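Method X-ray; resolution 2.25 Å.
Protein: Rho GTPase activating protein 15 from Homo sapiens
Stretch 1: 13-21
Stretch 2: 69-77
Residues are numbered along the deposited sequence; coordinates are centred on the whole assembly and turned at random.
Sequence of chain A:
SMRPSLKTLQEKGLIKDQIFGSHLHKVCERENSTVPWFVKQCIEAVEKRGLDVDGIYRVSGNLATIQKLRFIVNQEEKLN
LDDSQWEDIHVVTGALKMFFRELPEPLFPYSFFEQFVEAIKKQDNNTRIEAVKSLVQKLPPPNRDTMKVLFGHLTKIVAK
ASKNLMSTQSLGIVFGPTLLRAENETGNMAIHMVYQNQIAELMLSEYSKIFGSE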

ATOM      1  N   GLY A  13      26.658   6.370 -10.540  1.00 66.77           N
ATOM      2  CA  GLY A  13      25.415   7.019 -10.929  1.00 65.54           C
ATOM      3  C   GLY A  13      24.533   6.149 -11.803  1.00 65.12           C
ATOM      4  O   GLY A  13      23.483   6.603 -12.255  1.00 65.28           O
ATOM      5  N   LEU A  14      24.939   4.899 -12.034  1.00 64.16           N
ATOM      6  CA  LEU A  14      24.236   4.007 -12.967  1.00 64.19           C
ATOM      7  C   LEU A  14      22.908   3.426 -12.417  1.00 64.63           C
ATOM      8  O   LEU A  14      21.942   3.247 -13.170  1.00 64.89           O
ATOM      9  CB  LEU A  14      25.175   2.877 -13.404  1.00 63.16           C
ATOM     10  N   ILE A  15      22.875   3.113 -11.117  1.00 66.17           N
ATOM     11  CA  ILE A  15      21.681   2.587 -10.437  1.00 65.41           C
ATOM     12  C   ILE A  15      21.305   3.527  -9.303  1.00 65.40           C
ATOM     13  O   ILE A  15      21.984   3.586  -8.289  1.00 67.38           O
ATOM     14  CB  ILE A  15      21.907   1.188  -9.840  1.00 65.38           C
ATOM     15  CG1 ILE A  15      22.128   0.157 -10.940  1.00 70.24           C
ATOM     16  CG2 ILE A  15      20.705   0.735  -9.029  1.00 68.54           C
ATOM     17  CD1 ILE A  15      22.280  -1.261 -10.399  1.00 69.00           C
ATOM     18  N   LYS A  16      20.211   4.252  -9.490  1.00 64.64           N
ATOM     19  CA  LYS A  16      19.763   5.263  -8.545  1.00 64.16           C
ATOM     20  C   LYS A  16      19.223   4.694  -7.236  1.00 61.20           C
ATOM     21  O   LYS A  16      19.541   5.229  -6.183  1.00 56.32           O
ATOM     22  CB  LYS A  16      18.690   6.153  -9.194  1.00 65.24           C
ATOM     23  CG  LYS A  16      19.206   7.405  -9.902  1.00 68.50           C
ATOM     24  CD  LYS A  16      18.038   8.272 -10.411  1.00 67.40           C
ATOM     25  CE  LYS A  16      18.367   9.745 -10.357  1.00 76.60           C
ATOM     26  NZ  LYS A  16      17.763  10.482 -11.498  1.00 87.77           N
ATOM     27  N   ASP A  17      18.400   3.640  -7.310  1.00 60.65           N
ATOM     28  CA  ASP A  17      17.643   3.108  -6.136  1.00 62.03           C
ATOM     29  C   ASP A  17      16.870   4.200  -5.398  1.00 61.41           C
ATOM     30  O   ASP A  17      16.790   4.220  -4.161  1.00 62.04           O
ATOM     31  CB  ASP A  17      18.551   2.396  -5.141  1.00 63.95           C
ATOM     32  CG  ASP A  17      18.556   0.899  -5.302  1.00 64.04           C
ATOM     33  OD1 ASP A  17      17.534   0.333  -5.697  1.00 60.70           O
ATOM     34  OD2 ASP A  17      19.592   0.285  -4.978  1.00 70.13           O
ATOM     35  N   GLN A  18      16.280   5.090  -6.181  1.00 60.72           N
ATOM     36  CA  GLN A  18      15.769   6.346  -5.682  1.00 57.58           C
ATOM     37  C   GLN A  18      14.476   6.213  -4.851  1.00 54.36           C
ATOM     38  O   GLN A  18      14.362   6.874  -3.832  1.00 52.58           O
ATOM     39  CB  GLN A  18      15.559   7.295  -6.865  1.00 56.07           C
ATOM     40  CG  GLN A  18      15.420   8.747  -6.456  1.00 53.75           C
ATOM     41  CD  GLN A  18      16.645   9.267  -5.730  1.00 56.72           C
ATOM     42  OE1 GLN A  18      17.746   9.224  -6.261  1.00 50.34           O
ATOM     43  NE2 GLN A  18      16.456   9.755  -4.507  1.00 44.41           N
ATOM     44  N   ILE A  19      13.530   5.365  -5.280  1.00 50.39           N
ATOM     45  CA  ILE A  19      12.147   5.389  -4.749  1.00 49.91           C
ATOM     46  C   ILE A  19      11.860   4.245  -3.790  1.00 48.78           C
ATOM     47  O   ILE A  19      11.375   4.450  -2.673  1.00 52.37           O
ATOM     48  CB  ILE A  19      11.081   5.353  -5.884  1.00 47.68           C
ATOM     49  CG1 ILE A  19      11.315   6.460  -6.929  1.00 52.08           C
ATOM     50  CG2 ILE A  19       9.677   5.490  -5.310  1.00 49.13           C
ATOM     51  CD1 ILE A  19      11.227   7.854  -6.389  1.00 48.21           C
ATOM     52  N   PHE A  20      12.101   3.027  -4.254  1.00 48.43           N
ATOM     53  CA  PHE A  20      11.747   1.850  -3.472  1.00 46.13           C
ATOM     54  C   PHE A  20      12.770   1.752  -2.345  1.00 44.70           C
ATOM     55  O   PHE A  20      13.965   1.952  -2.587  1.00 45.87           O
ATOM     56  CB  PHE A  20      11.749   0.590  -4.322  1.00 44.77           C
ATOM     57  CG  PHE A  20      10.509   0.406  -5.168  1.00 42.56           C
ATOM     58  CD1 PHE A  20      10.195   1.301  -6.187  1.00 44.37           C
ATOM     59  CD2 PHE A  20       9.679  -0.689  -4.978  1.00 41.98           C
ATOM     60  CE1 PHE A  20       9.033   1.109  -6.987  1.00 42.64           C
ATOM     61  CE2 PHE A  20       8.536  -0.879  -5.805  1.00 43.59           C
ATOM     62  CZ  PHE A  20       8.236   0.027  -6.791  1.00 43.43           C
ATOM     63  N   GLY A  21      12.279   1.489  -1.129  1.00 42.90           N
ATOM     64  CA  GLY A  21      13.113   1.357   0.053  1.00 43.54           C
ATOM     65  C   GLY A  21      13.395   2.657   0.785  1.00 44.48           C
ATOM     66  O   GLY A  21      14.120   2.644   1.778  1.00 43.75           O
ATOM     67  N   LEU A  69       9.657  -3.271 -13.565  1.00 44.99           N
ATOM     68  CA  LEU A  69       8.829  -2.085 -13.288  1.00 44.83           C
ATOM     69  C   LEU A  69       9.471  -1.251 -12.172  1.00 45.69           C
ATOM     70  O   LEU A  69       9.668  -0.035 -12.309  1.00 44.93           O
ATOM     71  CB  LEU A  69       7.412  -2.494 -12.862  1.00 47.32           C
ATOM     72  CG  LEU A  69       6.259  -1.510 -13.151  1.00 55.72           C
ATOM     73  CD1 LEU A  69       4.892  -2.040 -12.605  1.00 46.04           C
ATOM     74  CD2 LEU A  69       6.523  -0.103 -12.666  1.00 48.92           C
ATOM     75  N   ARG A  70       9.797  -1.912 -11.072  1.00 43.99           N
ATOM     76  CA  ARG A  70      10.504  -1.290  -9.939  1.00 42.84           C
ATOM     77  C   ARG A  70      11.804  -0.616 -10.370  1.00 43.38           C
ATOM     78  O   ARG A  70      12.112   0.502  -9.950  1.00 41.77           O
ATOM     79  CB  ARG A  70      10.814  -2.352  -8.908  1.00 43.50           C
ATOM     80  CG  ARG A  70      11.689  -1.926  -7.765  1.00 45.27           C
ATOM     81  CD  ARG A  70      11.864  -3.099  -6.883  1.00 42.54           C
ATOM     82  NE  ARG A  70      12.689  -2.851  -5.736  1.00 38.95           N
ATOM     83  CZ  ARG A  70      14.017  -2.753  -5.784  1.00 42.94           C
ATOM     84  NH1 ARG A  70      14.659  -2.884  -6.924  1.00 46.06           N
ATOM     85  NH2 ARG A  70      14.708  -2.541  -4.681  1.00 38.98           N
ATOM     86  N   PHE A  71      12.559  -1.296 -11.223  1.00 45.51           N
ATOM     87  CA  PHE A  71      13.839  -0.759 -11.670  1.00 45.82           C
ATOM     88  C   PHE A  71      13.674   0.535 -12.460  1.00 47.27           C
ATOM     89  O   PHE A  71      14.377   1.528 -12.246  1.00 45.47           O
ATOM     90  CB  PHE A  71      14.562  -1.746 -12.572  1.00 46.66           C
ATOM     91  CG  PHE A  71      15.913  -1.254 -13.022  1.00 49.56           C
ATOM     92  CD1 PHE A  71      17.044  -1.495 -12.241  1.00 53.15           C
ATOM     93  CD2 PHE A  71      16.053  -0.517 -14.193  1.00 51.32           C
ATOM     94  CE1 PHE A  71      18.295  -1.037 -12.621  1.00 49.59           C
ATOM     95  CE2 PHE A  71      17.321  -0.061 -14.605  1.00 56.30           C
ATOM     96  CZ  PHE A  71      18.438  -0.321 -13.809  1.00 50.76           C
ATOM     97  N   ILE A  72      12.765   0.494 -13.429  1.00 49.77           N
ATOM     98  CA  ILE A  72      12.445   1.671 -14.238  1.00 48.87           C
ATOM     99  C   ILE A  72      12.041   2.847 -13.330  1.00 47.51           C
ATOM    100  O   ILE A  72      12.469   3.982 -13.514  1.00 47.84           O
ATOM    101  CB  ILE A  72      11.329   1.364 -15.282  1.00 49.59           C
ATOM    102  CG1 ILE A  72      11.908   0.558 -16.466  1.00 50.98           C
ATOM    103  CG2 ILE A  72      10.671   2.627 -15.741  1.00 50.51           C
ATOM    104  CD1 ILE A  72      10.809  -0.037 -17.420  1.00 52.64           C
ATOM    105  N   VAL A  73      11.223   2.569 -12.327  1.00 48.25           N
ATOM    106  CA  VAL A  73      10.776   3.614 -11.400  1.00 48.02           C
ATOM    107  C   VAL A  73      11.946   4.154 -10.547  1.00 49.29           C
ATOM    108  O   VAL A  73      12.064   5.375 -10.312  1.00 49.77           O
ATOM    109  CB  VAL A  73       9.646   3.098 -10.460  1.00 49.16           C
ATOM    110  CG1 VAL A  73       9.333   4.103  -9.324  1.00 48.72           C
ATOM    111  CG2 VAL A  73       8.373   2.785 -11.256  1.00 46.52           C
ATOM    112  N   ASN A  74      12.798   3.244 -10.078  1.00 47.86           N
ATOM    113  CA  ASN A  74      13.984   3.623  -9.333  1.00 49.05           C
ATOM    114  C   ASN A  74      14.980   4.449 -10.168  1.00 51.01           C
ATOM    115  O   ASN A  74      15.630   5.366  -9.639  1.00 52.69           O
ATOM    116  CB  ASN A  74      14.692   2.379  -8.731  1.00 48.22           C
ATOM    117  CG  ASN A  74      14.220   2.037  -7.318  1.00 43.60           C
ATOM    118  OD1 ASN A  74      13.617   2.850  -6.642  1.00 48.20           O
ATOM    119  ND2 ASN A  74      14.524   0.833  -6.867  1.00 42.42           N
ATOM    120  N   GLN A  75      15.090   4.116 -11.460  1.00 51.61           N
ATOM    121  CA  GLN A  75      15.900   4.886 -12.406  1.00 52.82           C
ATOM    122  C   GLN A  75      15.300   6.257 -12.700  1.00 53.09           C
ATOM    123  O   GLN A  75      15.874   7.027 -13.460  1.00 51.42           O
ATOM    124  CB  GLN A  75      16.091   4.110 -13.731  1.00 54.47           C
ATOM    125  CG  GLN A  75      17.084   2.930 -13.676  1.00 59.33           C
ATOM    126  CD  GLN A  75      18.489   3.343 -13.250  1.00 56.86           C
ATOM    127  OE1 GLN A  75      18.731   3.620 -12.063  1.00 56.38           O
ATOM    128  NE2 GLN A  75      19.430   3.373 -14.215  1.00 51.52           N
ATOM    129  N   GLU A  76      14.157   6.554 -12.084  1.00 54.20           N
ATOM    130  CA  GLU A  76      13.309   7.696 -12.437  1.00 54.98           C
ATOM    131  C   GLU A  76      13.164   7.951 -13.946  1.00 54.08           C
ATOM    132  O   GLU A  76      13.273   9.081 -14.377  1.00 50.30           O
ATOM    133  CB  GLU A  76      13.787   8.941 -11.710  1.00 55.19           C
ATOM    134  CG  GLU A  76      13.615   8.858 -10.218  1.00 57.27           C
ATOM    135  CD  GLU A  76      14.312   9.981  -9.456  1.00 58.29           C
ATOM    136  OE1 GLU A  76      15.397  10.469  -9.861  1.00 59.68           O
ATOM    137  OE2 GLU A  76      13.773  10.378  -8.416  1.00 67.16           O
ATOM    138  N   GLU A  77      12.913   6.885 -14.709  1.00 55.76           N
ATOM    139  CA  GLU A  77      12.534   6.981 -16.100  1.00 57.26           C
ATOM    140  C   GLU A  77      11.054   7.325 -16.144  1.00 58.90           C
ATOM    141  O   GLU A  77      10.335   7.167 -15.146  1.00 59.14           O
ATOM    142  CB  GLU A  77      12.825   5.673 -16.860  1.00 56.93           C
ATOM    143  CG  GLU A  77      14.280   5.165 -16.721  1.00 62.80           C
TER
HETATM  144  O   HOH W   1      17.678   1.803  -9.998  1.00 49.23           O

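Phe-20 and Asn-74, the two residues with the most surface covered, organise the contact between an irregular segment (13-21) and the end of a helix (69-74) with the turn that follows it. Asn-74, in the last turn of that helix, turns its side-chain amide to the irregular backbone of 13-21: OD1 accepts two hydrogen bonds, from Ile-19 N at 2.9 Å and from Phe-20 N at 2.8 Å, the second nearly straight (169°). One carbonyl oxygen thus satisfies two consecutive amides in a segment without regular helix or strand. Asp-17 OD1 lies 3.3 Å from Asn-74 ND2, but the angle is too poor for a hydrogen bond.

The Phe-20 ring packs against the helix. Arg-70 CG sits over one face of the Phe-20 ring, 3.6 Å from its centroid and 11° off its normal, a CH-pi contact made by the aliphatic part of an extended arginine side chain. Val-73 meets the ring at its edge, CG1 to Phe-20 CE1 3.8 Å, and its CG1 is also 3.9 Å from Ile-19 CG1, so both hydrophobic neighbours share one valine methyl.

Beyond the helix, Glu-76 has positive phi and closes a Schellman motif, with Glu-76 N bonded to Val-73 O (3.0 Å) and Glu-77 N to Ile-72 O (3.2 Å). The Glu-76 side chain points toward 13-21 from its CA-to-CB bond, and Glu-76 OE1 forms a salt bridge with Lys-16 NZ at 2.9 Å; Glu-76 OE2 approaches Gln-18 CG to 3.0 Å. The Gln-75 side-chain amide bonds to the backbone of 13-21 through both its ends: NE2 donates to Leu-14 O (2.7 Å), while OE1 accepts from Lys-16 N (3.0 Å, 173°). A water donates to Gln-75 OE1 at 2.9 Å and accepts a weak bond from Asp-17 N at 3.3 Å, extending the link by one residue.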